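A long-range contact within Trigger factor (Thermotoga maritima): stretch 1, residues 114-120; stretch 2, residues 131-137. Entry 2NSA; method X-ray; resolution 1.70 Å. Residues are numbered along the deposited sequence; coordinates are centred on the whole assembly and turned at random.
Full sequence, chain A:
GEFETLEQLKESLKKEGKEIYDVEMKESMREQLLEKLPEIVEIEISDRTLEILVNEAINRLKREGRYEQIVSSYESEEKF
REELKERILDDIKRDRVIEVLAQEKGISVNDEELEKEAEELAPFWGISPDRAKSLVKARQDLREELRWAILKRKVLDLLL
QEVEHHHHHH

Stretch 1, residues 114-120: LEKEAEE
Stretch 2 (131-137) RAKSLVK

Both stretches are wholly helical, each lying within a longer helix. Phi runs from -61° to -73° and psi from -27° to -46°, and i to i+4 hydrogen bonds confirm the assignment: Ala118 N to Leu114 O and Glu119 N to Glu115 O, both 3.0 Å, in the first; Leu135 N to Arg131 O at 3.0 Å and Val136 N to Ala132 O at 3.1 Å in the second. The N-to-C directions diverge by 130°, an oblique, more nearly antiparallel crossing, and the axes approach to 8.2 Å. Register is set by Ala118 and Lys133, whose CA atoms lie 5.5 Å apart.

Two alanines meet near the crossing. Ala118 is buried and points its CA-to-CB bond toward the second helix, as Ala132 and Val136 do toward the first. Ala118 CB lies 4.2 Å from Ala132 CB and 3.9 Å from Val136 CG2, with Val136 in the t rotamer (chi1 177°). Ala132 CB also packs 3.4 Å from the backbone atom Ala118 O, so part of the contact is methyl against main chain.

Lys133 has the largest covered area, 85 Å² of its surface. Its CA-to-CB bond points sideways, but chi angles of -75°, -179°, -69° and -177° (m, t, m, t) bring its end nearer the first helix. Along the way, Lys133 CG sits 3.9 Å from Ala118 CB and 3.7 Å from Glu115 O, while Lys133 CD is 4.0 Å from Glu115 CB. Glu119, also sideways at CB, extends with chi1 -58°, chi2 -174° and chi3 -43°, so that Lys133 NZ donates to Glu119 OE2 at 2.9 Å in a salt bridge. Water 1 adds an indirect link, donating to Glu115 OE1 at 2.6 Å and accepting a weak hydrogen bond from Lys133 NZ at 3.3 Å; Glu115 is m, t with chi3 37°.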

ATOM      1  N   LEU A 114      14.875  -4.494  -9.137  1.00 20.26           N
ATOM      2  CA  LEU A 114      14.834  -3.040  -9.090  1.00 20.99           C
ATOM      3  C   LEU A 114      15.084  -2.495 -10.490  1.00 22.18           C
ATOM      4  O   LEU A 114      14.400  -1.582 -10.950  1.00 21.44           O
ATOM      5  CB  LEU A 114      15.901  -2.503  -8.130  1.00 21.73           C
ATOM      6  CG  LEU A 114      15.663  -2.683  -6.629  1.00 23.92           C
ATOM      7  CD1 LEU A 114      16.895  -2.231  -5.848  1.00 24.64           C
ATOM      8  CD2 LEU A 114      14.444  -1.863  -6.212  1.00 22.69           C
ATOM      9  N   GLU A 115      16.073  -3.068 -11.167  1.00 22.33           N
ATOM     10  CA  GLU A 115      16.415  -2.642 -12.515  1.00 23.98           C
ATOM     11  C   GLU A 115      15.259  -2.851 -13.486  1.00 22.93           C
ATOM     12  O   GLU A 115      14.953  -1.970 -14.284  1.00 24.29           O
ATOM     13  CB  GLU A 115      17.648  -3.401 -12.999  1.00 27.62           C
ATOM     14  CG  GLU A 115      18.944  -2.893 -12.402  1.00 32.47           C
ATOM     15  CD  GLU A 115      20.101  -3.826 -12.670  1.00 36.64           C
ATOM     16  OE1 GLU A 115      20.149  -4.403 -13.777  1.00 38.01           O
ATOM     17  OE2 GLU A 115      20.964  -3.978 -11.780  1.00 39.25           O
ATOM     18  N   LYS A 116      14.621  -4.016 -13.415  1.00 24.52           N
ATOM     19  CA  LYS A 116      13.490  -4.320 -14.291  1.00 25.64           C
ATOM     20  C   LYS A 116      12.339  -3.347 -14.070  1.00 23.87           C
ATOM     21  O   LYS A 116      11.718  -2.870 -15.022  1.00 24.55           O
ATOM     22  CB  LYS A 116      12.975  -5.741 -14.051  1.00 28.60           C
ATOM     23  CG  LYS A 116      13.822  -6.852 -14.649  1.00 36.25           C
ATOM     24  CD  LYS A 116      13.096  -8.191 -14.515  1.00 39.45           C
ATOM     25  CE  LYS A 116      13.841  -9.326 -15.201  1.00 40.39           C
ATOM     26  NZ  LYS A 116      13.088 -10.611 -15.101  1.00 42.29           N
ATOM     27  N   GLU A 117      12.051  -3.054 -12.809  1.00 22.32           N
ATOM     28  CA  GLU A 117      10.963  -2.144 -12.496  1.00 21.75           C
ATOM     29  C   GLU A 117      11.276  -0.738 -12.996  1.00 20.50           C
ATOM     30  O   GLU A 117      10.403  -0.043 -13.510  1.00 19.00           O
ATOM     31  CB  GLU A 117      10.713  -2.106 -10.989  1.00 23.51           C
ATOM     32  CG  GLU A 117       9.323  -1.636 -10.642  1.00 29.82           C
ATOM     33  CD  GLU A 117       8.275  -2.635 -11.078  1.00 32.09           C
ATOM     34  OE1 GLU A 117       8.202  -3.719 -10.464  1.00 37.04           O
ATOM     35  OE2 GLU A 117       7.537  -2.346 -12.038  1.00 33.31           O
ATOM     36  N   ALA A 118      12.525  -0.312 -12.841  1.00 19.72           N
ATOM     37  CA  ALA A 118      12.904   1.013 -13.300  1.00 19.27           C
ATOM     38  C   ALA A 118      12.710   1.095 -14.811  1.00 18.90           C
ATOM     39  O   ALA A 118      12.279   2.119 -15.327  1.00 17.63           O
ATOM     40  CB  ALA A 118      14.359   1.310 -12.932  1.00 18.44           C
ATOM     41  N   GLU A 119      13.028   0.014 -15.518  1.00 21.01           N
ATOM     42  CA  GLU A 119      12.869  -0.005 -16.970  1.00 24.27           C
ATOM     43  C   GLU A 119      11.404   0.171 -17.352  1.00 22.51           C
ATOM     44  O   GLU A 119      11.079   0.900 -18.292  1.00 23.27           O
ATOM     45  CB  GLU A 119      13.400  -1.318 -17.551  1.00 25.87           C
ATOM     46  CG  GLU A 119      14.860  -1.594 -17.223  1.00 33.31           C
ATOM     47  CD  GLU A 119      15.404  -2.824 -17.927  1.00 35.81           C
ATOM     48  OE1 GLU A 119      14.696  -3.851 -17.975  1.00 38.10           O
ATOM     49  OE2 GLU A 119      16.549  -2.767 -18.425  1.00 39.43           O
ATOM     50  N   GLU A 120      10.515  -0.486 -16.612  1.00 22.15           N
ATOM     51  CA  GLU A 120       9.088  -0.394 -16.896  1.00 22.25           C
ATOM     52  C   GLU A 120       8.511   0.972 -16.550  1.00 20.58           C
ATOM     53  O   GLU A 120       7.574   1.433 -17.197  1.00 20.85           O
ATOM     54  CB  GLU A 120       8.333  -1.480 -16.133  1.00 24.67           C
ATOM     55  CG  GLU A 120       8.854  -2.871 -16.417  1.00 32.59           C
ATOM     56  CD  GLU A 120       8.051  -3.944 -15.720  1.00 38.36           C
ATOM     57  OE1 GLU A 120       7.951  -3.896 -14.475  1.00 43.29           O
ATOM     58  OE2 GLU A 120       7.521  -4.836 -16.418  1.00 41.96           O
ATOM     59  N   ARG A 131      18.304   5.892 -18.120  1.00 24.96           N
ATOM     60  CA  ARG A 131      18.209   7.079 -17.281  1.00 25.80           C
ATOM     61  C   ARG A 131      17.496   6.702 -15.985  1.00 24.86           C
ATOM     62  O   ARG A 131      17.901   7.104 -14.894  1.00 21.80           O
ATOM     63  CB  ARG A 131      17.410   8.162 -18.005  1.00 28.20           C
ATOM     64  CG  ARG A 131      17.395   9.504 -17.308  1.00 31.61           C
ATOM     65  CD  ARG A 131      18.744  10.164 -17.438  1.00 37.17           C
ATOM     66  NE  ARG A 131      18.787  11.489 -16.832  1.00 40.04           N
ATOM     67  CZ  ARG A 131      19.845  12.291 -16.896  1.00 41.69           C
ATOM     68  NH1 ARG A 131      20.934  11.894 -17.540  1.00 42.57           N
ATOM     69  NH2 ARG A 131      19.819  13.481 -16.314  1.00 41.60           N
ATOM     70  N   ALA A 132      16.425   5.923 -16.116  1.00 23.25           N
ATOM     71  CA  ALA A 132      15.655   5.497 -14.954  1.00 22.27           C
ATOM     72  C   ALA A 132      16.491   4.621 -14.029  1.00 21.14           C
ATOM     73  O   ALA A 132      16.485   4.815 -12.813  1.00 21.36           O
ATOM     74  CB  ALA A 132      14.396   4.748 -15.398  1.00 19.39           C
ATOM     75  N   LYS A 133      17.209   3.655 -14.596  1.00 21.90           N
ATOM     76  CA  LYS A 133      18.040   2.776 -13.781  1.00 23.88           C
ATOM     77  C   LYS A 133      19.166   3.529 -13.075  1.00 24.38           C
ATOM     78  O   LYS A 133      19.570   3.157 -11.973  1.00 24.56           O
ATOM     79  CB  LYS A 133      18.607   1.638 -14.634  1.00 24.37           C
ATOM     80  CG  LYS A 133      17.563   0.582 -14.971  1.00 29.05           C
ATOM     81  CD  LYS A 133      18.138  -0.559 -15.788  1.00 31.96           C
ATOM     82  CE  LYS A 133      18.507  -0.103 -17.184  1.00 34.71           C
ATOM     83  NZ  LYS A 133      19.009  -1.238 -18.003  1.00 36.94           N
ATOM     84  N   SER A 134      19.663   4.590 -13.705  1.00 25.40           N
ATOM     85  CA  SER A 134      20.732   5.391 -13.114  1.00 25.72           C
ATOM     86  C   SER A 134      20.201   6.221 -11.951  1.00 24.86           C
ATOM     87  O   SER A 134      20.882   6.392 -10.938  1.00 25.02           O
ATOM     88  CB  SER A 134      21.349   6.322 -14.162  1.00 27.51           C
ATOM     89  OG  SER A 134      22.016   5.579 -15.161  1.00 31.69           O
ATOM     90  N   LEU A 135      18.989   6.744 -12.104  1.00 23.04           N
ATOM     91  CA  LEU A 135      18.369   7.545 -11.052  1.00 23.40           C
ATOM     92  C   LEU A 135      18.157   6.691  -9.811  1.00 22.66           C
ATOM     93  O   LEU A 135      18.413   7.124  -8.684  1.00 22.04           O
ATOM     94  CB  LEU A 135      17.026   8.113 -11.527  1.00 26.03           C
ATOM     95  CG  LEU A 135      17.016   9.522 -12.131  1.00 29.40           C
ATOM     96  CD1 LEU A 135      18.104   9.654 -13.183  1.00 33.98           C
ATOM     97  CD2 LEU A 135      15.645   9.808 -12.727  1.00 32.36           C
ATOM     98  N   VAL A 136      17.692   5.467 -10.020  1.00 22.69           N
ATOM     99  CA  VAL A 136      17.451   4.563  -8.908  1.00 21.67           C
ATOM    100  C   VAL A 136      18.761   4.200  -8.218  1.00 23.78           C
ATOM    101  O   VAL A 136      18.825   4.100  -6.992  1.00 23.36           O
ATOM    102  CB  VAL A 136      16.746   3.283  -9.395  1.00 23.35           C
ATOM    103  CG1 VAL A 136      16.574   2.304  -8.242  1.00 22.80           C
ATOM    104  CG2 VAL A 136      15.395   3.654  -9.991  1.00 23.00           C
ATOM    105  N   LYS A 137      19.806   4.014  -9.016  1.00 23.60           N
ATOM    106  CA  LYS A 137      21.115   3.665  -8.484  1.00 26.23           C
ATOM    107  C   LYS A 137      21.749   4.845  -7.745  1.00 25.55           C
ATOM    108  O   LYS A 137      22.555   4.656  -6.835  1.00 27.92           O
ATOM    109  CB  LYS A 137      22.031   3.219  -9.628  1.00 26.91           C
ATOM    110  CG  LYS A 137      23.431   2.824  -9.197  1.00 33.06           C
ATOM    111  CD  LYS A 137      24.299   2.530 -10.410  1.00 36.09           C
ATOM    112  CE  LYS A 137      25.733   2.227 -10.014  1.00 40.42           C
ATOM    113  NZ  LYS A 137      25.840   0.988  -9.194  1.00 40.80           N
TER
HETATM  114  O   HOH W   1      19.556  -4.012 -16.252  1.00 60.66           O